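Local coordinates for protein DhaKLM operon coactivator DhaQ (Lactococcus lactis, PDB 2IU4) that serves as coactivator of the transcription factor DhaS, switching on the dhaKLM operon once dihydroxyacetone has bound to it covalently, at residues E30-L34 with N83-A87; S64-A68 with H155-A160. The contacts are given in a common frame with arbitrary orientation. Residue numbers count along the deposited sequence, not the author numbering.

Contact 1: residues E30-L34 with N83-A87; sequences ETGIL and NILKA
Three residues bury most of the 235 Å² of this contact: Ile-33, Asn-83 and Thr-31. Residues 30-32 form a turn with positive phi at Glu-30 (67°) and Gly-32 (81°), and the chain becomes extended at Ile-33. Thr-31, chi1 near 72° (p), closes an ST turn: Ile-33 N donates to Thr-31 OG1 at 3.0 Å, and the same hydroxyl also bonds to Leu-28 O. Opposite runs helical 83-87, with CA atoms 5.8 Å apart for Thr-31 and Asn-83 and 6.6 Å for Ile-33 and Ala-87. Ile-33 (m, t) pushes CD1 against the helix, 3.4 Å from Asn-83 O, 3.6 Å from Lys-86 CG and 4.0 Å from Ala-87 CB. Asn-83 (m) lies flat on the turn, CG 3.2 Å from Thr-31 O, in van der Waals contact. On the outer side, Thr-31 CG2 meets Lys-86 CD at 3.8 Å. This is helix-on-sheet packing: Val-71 of strand 69-73 touches Ile-33, Asn-83 and Ala-87, while Ile-84 and Leu-85 turn away to helix 105-120.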
ATOM      1  N   GLU B  30      15.521  -3.946  19.836  1.00 30.02           N
ATOM      2  CA  GLU B  30      15.169  -3.430  21.156  1.00 29.77           C
ATOM      3  C   GLU B  30      15.201  -1.910  21.258  1.00 29.33           C
ATOM      4  O   GLU B  30      15.128  -1.371  22.355  1.00 29.86           O
ATOM      5  CB  GLU B  30      16.012  -4.090  22.263  1.00 29.33           C
ATOM      6  CG  GLU B  30      15.919  -5.610  22.268  1.00 32.29           C
ATOM      7  CD  GLU B  30      14.522  -6.118  22.556  1.00 35.19           C
ATOM      8  OE1 GLU B  30      13.658  -5.309  22.950  1.00 36.80           O
ATOM      9  OE2 GLU B  30      14.271  -7.336  22.394  1.00 40.67           O
ATOM     10  N   THR B  31      15.316  -1.208  20.135  1.00 27.02           N
ATOM     11  CA  THR B  31      15.278   0.252  20.171  1.00 26.11           C
ATOM     12  C   THR B  31      14.120   0.896  19.412  1.00 25.76           C
ATOM     13  O   THR B  31      13.814   2.070  19.631  1.00 24.77           O
ATOM     14  CB  THR B  31      16.545   0.877  19.566  1.00 26.66           C
ATOM     15  OG1 THR B  31      16.509   0.697  18.140  1.00 26.18           O
ATOM     16  CG2 THR B  31      17.793   0.225  20.148  1.00 25.61           C
ATOM     17  N   GLY B  32      13.495   0.170  18.498  1.00 24.56           N
ATOM     18  CA  GLY B  32      12.426   0.786  17.704  1.00 23.52           C
ATOM     19  C   GLY B  32      12.982   1.610  16.553  1.00 24.94           C
ATOM     20  O   GLY B  32      12.245   2.237  15.792  1.00 25.98           O
ATOM     21  N   ILE B  33      14.296   1.619  16.407  1.00 24.49           N
ATOM     22  CA  ILE B  33      14.887   2.472  15.370  1.00 24.10           C
ATOM     23  C   ILE B  33      15.061   1.682  14.093  1.00 24.82           C
ATOM     24  O   ILE B  33      15.733   0.664  14.076  1.00 23.96           O
ATOM     25  CB  ILE B  33      16.280   2.990  15.763  1.00 25.32           C
ATOM     26  CG1 ILE B  33      16.178   3.787  17.069  1.00 23.78           C
ATOM     27  CG2 ILE B  33      16.834   3.883  14.596  1.00 25.28           C
ATOM     28  CD1 ILE B  33      17.502   4.081  17.759  1.00 27.33           C
ATOM     29  N   LEU B  34      14.448   2.168  13.020  1.00 24.84           N
ATOM     30  CA  LEU B  34      14.648   1.607  11.705  1.00 26.38           C
ATOM     31  C   LEU B  34      15.355   2.686  10.880  1.00 26.04           C
ATOM     32  O   LEU B  34      14.900   3.832  10.845  1.00 26.95           O
ATOM     33  CB  LEU B  34      13.281   1.297  11.091  1.00 27.37           C
ATOM     34  CG  LEU B  34      13.208   0.617   9.725  1.00 28.21           C
ATOM     35  CD1 LEU B  34      13.506  -0.859   9.985  1.00 28.78           C
ATOM     36  CD2 LEU B  34      11.791   0.811   9.151  1.00 28.58           C
ATOM     37  N   ASN B  83      15.631   6.378  22.998  1.00 26.31           N
ATOM     38  CA  ASN B  83      15.754   5.811  21.660  1.00 26.51           C
ATOM     39  C   ASN B  83      15.746   6.864  20.559  1.00 26.85           C
ATOM     40  O   ASN B  83      16.403   6.706  19.528  1.00 27.17           O
ATOM     41  CB  ASN B  83      14.691   4.732  21.425  1.00 26.06           C
ATOM     42  CG  ASN B  83      14.904   3.519  22.322  1.00 27.71           C
ATOM     43  OD1 ASN B  83      13.991   3.051  23.012  1.00 29.73           O
ATOM     44  ND2 ASN B  83      16.131   3.021  22.334  1.00 21.45           N
ATOM     45  N   ILE B  84      14.991   7.938  20.766  1.00 26.21           N
ATOM     46  CA  ILE B  84      15.062   9.064  19.858  1.00 25.72           C
ATOM     47  C   ILE B  84      16.470   9.652  19.879  1.00 26.34           C
ATOM     48  O   ILE B  84      17.019   9.938  18.839  1.00 25.79           O
ATOM     49  CB  ILE B  84      14.056  10.168  20.223  1.00 25.96           C
ATOM     50  CG1 ILE B  84      12.620   9.660  20.098  1.00 28.69           C
ATOM     51  CG2 ILE B  84      14.203  11.348  19.277  1.00 26.65           C
ATOM     52  CD1 ILE B  84      11.628  10.624  20.721  1.00 27.74           C
ATOM     53  N   LEU B  85      17.053   9.810  21.064  1.00 25.03           N
ATOM     54  CA  LEU B  85      18.426  10.297  21.198  1.00 26.75           C
ATOM     55  C   LEU B  85      19.449   9.384  20.522  1.00 27.14           C
ATOM     56  O   LEU B  85      20.353   9.858  19.834  1.00 26.98           O
ATOM     57  CB  LEU B  85      18.780  10.482  22.673  1.00 25.63           C
ATOM     58  CG  LEU B  85      20.195  10.971  23.007  1.00 26.96           C
ATOM     59  CD1 LEU B  85      20.485  12.301  22.316  1.00 27.39           C
ATOM     60  CD2 LEU B  85      20.374  11.089  24.505  1.00 27.64           C
ATOM     61  N   LYS B  86      19.304   8.074  20.715  1.00 27.93           N
ATOM     62  CA  LYS B  86      20.104   7.110  19.974  1.00 29.03           C
ATOM     63  C   LYS B  86      20.031   7.313  18.462  1.00 27.72           C
ATOM     64  O   LYS B  86      21.051   7.252  17.784  1.00 26.83           O
ATOM     65  CB  LYS B  86      19.671   5.684  20.306  1.00 30.99           C
ATOM     66  CG  LYS B  86      20.536   4.612  19.660  1.00 34.93           C
ATOM     67  CD  LYS B  86      20.184   3.214  20.141  1.00 36.68           C
ATOM     68  CE  LYS B  86      20.923   2.848  21.424  1.00 40.59           C
ATOM     69  NZ  LYS B  86      22.395   2.665  21.217  1.00 43.85           N
ATOM     70  N   ALA B  87      18.826   7.526  17.931  1.00 26.67           N
ATOM     71  CA  ALA B  87      18.682   7.727  16.498  1.00 26.49           C
ATOM     72  C   ALA B  87      19.370   9.030  16.078  1.00 26.76           C
ATOM     73  O   ALA B  87      19.984   9.096  15.010  1.00 28.28           O
ATOM     74  CB  ALA B  87      17.215   7.721  16.118  1.00 25.47           C
TER

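Contact 2: residues S64-A68 with H155-A160; sequences SGMLA and HKILGA
Residues 64-68 form an irregular loop laid against helical 155-160, burying 322 Å². Ser-64 (phi/psi -57/127) leads into Gly-65, whose 95/-7 backbone suits a residue without CB. Gly-65 CA lies 5.1 Å from Ala-160 CA. Its carbonyl meets the helix backbone: Gly-65 O is 3.0 Å from Gly-159 C, and its 3.3 Å approach to Ala-160 N has too poor an angle for a bond. One water instead donates to Gly-65 O (2.6 Å) and Lys-156 O (2.7 Å) and accepts from Lys-156 NZ (2.7 Å), which also bonds to Val-321 O and Tyr-318 O. The shortest CA-CA distance, 4.1 Å, is between Met-66 (-134/-131) and Gly-159; a CB on Gly-159 would sit 2.7 Å from Met-66 CA, a clash. The thioether, chi1 -141° with chi2 and chi3 t, reaches back along the helix, putting Met-66 CE 3.6 Å from His-155 CB. Leu-67 (m, t) makes a CH-pi contact, CD1 4.0 Å from the centroid of the His-155 ring (chi1 m) and 10° off its normal. Glycines on both sides let the loop entering strand 69-73 lie directly on helix 151-163, which packs on strand 97-102 through His-155 and Leu-158 in this alpha/beta part of the Dak1 domain.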
ATOM      1  N   SER B  64      16.378   6.591   1.165  1.00 28.39           N
ATOM      2  CA  SER B  64      17.171   7.623   0.523  1.00 30.44           C
ATOM      3  C   SER B  64      16.210   8.669  -0.030  1.00 29.48           C
ATOM      4  O   SER B  64      15.264   8.330  -0.731  1.00 28.77           O
ATOM      5  CB  SER B  64      17.972   6.983  -0.612  1.00 30.88           C
ATOM      6  OG  SER B  64      18.640   7.974  -1.364  1.00 34.52           O
ATOM      7  N   GLY B  65      16.424   9.934   0.309  1.00 29.51           N
ATOM      8  CA  GLY B  65      15.585  11.014  -0.199  1.00 28.51           C
ATOM      9  C   GLY B  65      14.461  11.390   0.743  1.00 30.04           C
ATOM     10  O   GLY B  65      13.724  12.343   0.509  1.00 29.57           O
ATOM     11  N   MET B  66      14.305  10.620   1.812  1.00 27.75           N
ATOM     12  CA  MET B  66      13.213  10.832   2.729  1.00 29.38           C
ATOM     13  C   MET B  66      13.795  10.790   4.139  1.00 28.60           C
ATOM     14  O   MET B  66      14.799  11.443   4.387  1.00 27.79           O
ATOM     15  CB  MET B  66      12.109   9.795   2.482  1.00 29.23           C
ATOM     16  CG  MET B  66      10.739  10.399   2.610  1.00 33.39           C
ATOM     17  SD  MET B  66       9.427   9.571   1.691  1.00 33.02           S
ATOM     18  CE  MET B  66       8.111  10.552   2.385  1.00 31.89           C
ATOM     19  N   LEU B  67      13.204  10.035   5.064  1.00 27.27           N
ATOM     20  CA  LEU B  67      13.766   9.983   6.405  1.00 26.25           C
ATOM     21  C   LEU B  67      15.028   9.119   6.453  1.00 26.43           C
ATOM     22  O   LEU B  67      15.098   8.046   5.823  1.00 25.95           O
ATOM     23  CB  LEU B  67      12.745   9.414   7.388  1.00 25.57           C
ATOM     24  CG  LEU B  67      11.404  10.146   7.456  1.00 25.40           C
ATOM     25  CD1 LEU B  67      10.529   9.394   8.481  1.00 22.57           C
ATOM     26  CD2 LEU B  67      11.702  11.596   7.920  1.00 25.18           C
ATOM     27  N   ALA B  68      16.021   9.557   7.227  1.00 24.24           N
ATOM     28  CA  ALA B  68      17.199   8.725   7.441  1.00 24.76           C
ATOM     29  C   ALA B  68      16.968   7.635   8.491  1.00 24.32           C
ATOM     30  O   ALA B  68      17.673   6.629   8.514  1.00 24.22           O
ATOM     31  CB  ALA B  68      18.406   9.605   7.847  1.00 23.49           C
ATOM     32  N   HIS B 155       7.987  15.012   5.344  1.00 27.88           N
ATOM     33  CA  HIS B 155       9.021  13.992   5.147  1.00 27.92           C
ATOM     34  C   HIS B 155       9.497  14.108   3.711  1.00 28.60           C
ATOM     35  O   HIS B 155      10.678  14.001   3.451  1.00 27.05           O
ATOM     36  CB  HIS B 155       8.455  12.599   5.342  1.00 29.31           C
ATOM     37  CG  HIS B 155       8.011  12.336   6.743  1.00 28.09           C
ATOM     38  ND1 HIS B 155       7.242  11.249   7.099  1.00 32.98           N
ATOM     39  CD2 HIS B 155       8.222  13.034   7.878  1.00 27.20           C
ATOM     40  CE1 HIS B 155       7.009  11.282   8.400  1.00 27.37           C
ATOM     41  NE2 HIS B 155       7.593  12.358   8.895  1.00 32.54           N
ATOM     42  N   LYS B 156       8.569  14.289   2.770  1.00 27.37           N
ATOM     43  CA  LYS B 156       8.947  14.114   1.372  1.00 26.45           C
ATOM     44  C   LYS B 156       9.675  15.373   0.910  1.00 27.39           C
ATOM     45  O   LYS B 156      10.708  15.302   0.235  1.00 27.35           O
ATOM     46  CB  LYS B 156       7.722  13.908   0.482  1.00 27.62           C
ATOM     47  CG  LYS B 156       8.091  13.633  -0.995  1.00 26.71           C
ATOM     48  CD  LYS B 156       8.550  12.197  -1.220  1.00 27.87           C
ATOM     49  CE  LYS B 156       9.005  11.968  -2.692  1.00 27.84           C
ATOM     50  NZ  LYS B 156      10.230  12.734  -3.078  1.00 28.58           N
ATOM     51  N   ILE B 157       9.132  16.528   1.261  1.00 25.39           N
ATOM     52  CA  ILE B 157       9.713  17.766   0.731  1.00 25.70           C
ATOM     53  C   ILE B 157      11.039  18.108   1.424  1.00 26.27           C
ATOM     54  O   ILE B 157      12.011  18.478   0.760  1.00 25.67           O
ATOM     55  CB  ILE B 157       8.695  18.921   0.769  1.00 25.98           C
ATOM     56  CG1 ILE B 157       7.653  18.675  -0.337  1.00 25.60           C
ATOM     57  CG2 ILE B 157       9.404  20.287   0.567  1.00 24.65           C
ATOM     58  CD1 ILE B 157       6.362  19.464  -0.180  1.00 26.13           C
ATOM     59  N   LEU B 158      11.085  17.980   2.751  1.00 25.25           N
ATOM     60  CA  LEU B 158      12.320  18.292   3.482  1.00 25.77           C
ATOM     61  C   LEU B 158      13.399  17.250   3.150  1.00 25.66           C
ATOM     62  O   LEU B 158      14.590  17.574   3.028  1.00 26.80           O
ATOM     63  CB  LEU B 158      12.061  18.291   4.992  1.00 25.97           C
ATOM     64  CG  LEU B 158      11.000  19.302   5.433  1.00 26.85           C
ATOM     65  CD1 LEU B 158      10.960  19.338   6.948  1.00 29.35           C
ATOM     66  CD2 LEU B 158      11.389  20.697   4.925  1.00 29.42           C
ATOM     67  N   GLY B 159      12.962  16.000   3.010  1.00 25.89           N
ATOM     68  CA  GLY B 159      13.853  14.893   2.682  1.00 26.82           C
ATOM     69  C   GLY B 159      14.497  15.136   1.331  1.00 25.48           C
ATOM     70  O   GLY B 159      15.691  14.905   1.161  1.00 26.17           O
ATOM     71  N   ALA B 160      13.708  15.611   0.376  1.00 24.82           N
ATOM     72  CA  ALA B 160      14.227  15.853  -0.982  1.00 25.83           C
ATOM     73  C   ALA B 160      15.188  17.034  -0.983  1.00 26.15           C
ATOM     74  O   ALA B 160      16.292  17.003  -1.564  1.00 25.94           O
ATOM     75  CB  ALA B 160      13.065  16.123  -1.948  1.00 25.85           C
TER
HETATM   76  O   HOH W   1      11.780  13.125  -0.948  1.00 23.02           O

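In the fold
Both contacts belong to the part of the Dak1 domain built round the mixed sheet 25-28, 33-36, 69-73, 46-52, 97-102, 125-130. The centres of contact 1 and contact 2 lie 18 Å apart, and the two do not touch. Along the chain the segments alternate, 30-34, 64-68, 83-87, 155-160, and strand 69-73 links them: the loop of contact 2 runs straight into it, and its Val-71 packs on both segments of contact 1. Backbone hydrogen bonds between Gly-32 and Thr-72 and between Leu-34 and Ala-70 hold 32-34 beside it. Helices 81-91 and 151-163, distant in sequence, pack on this one sheet, the first on Val-71, the second through His-155 and Leu-158 on Ile-100 of strand 97-102.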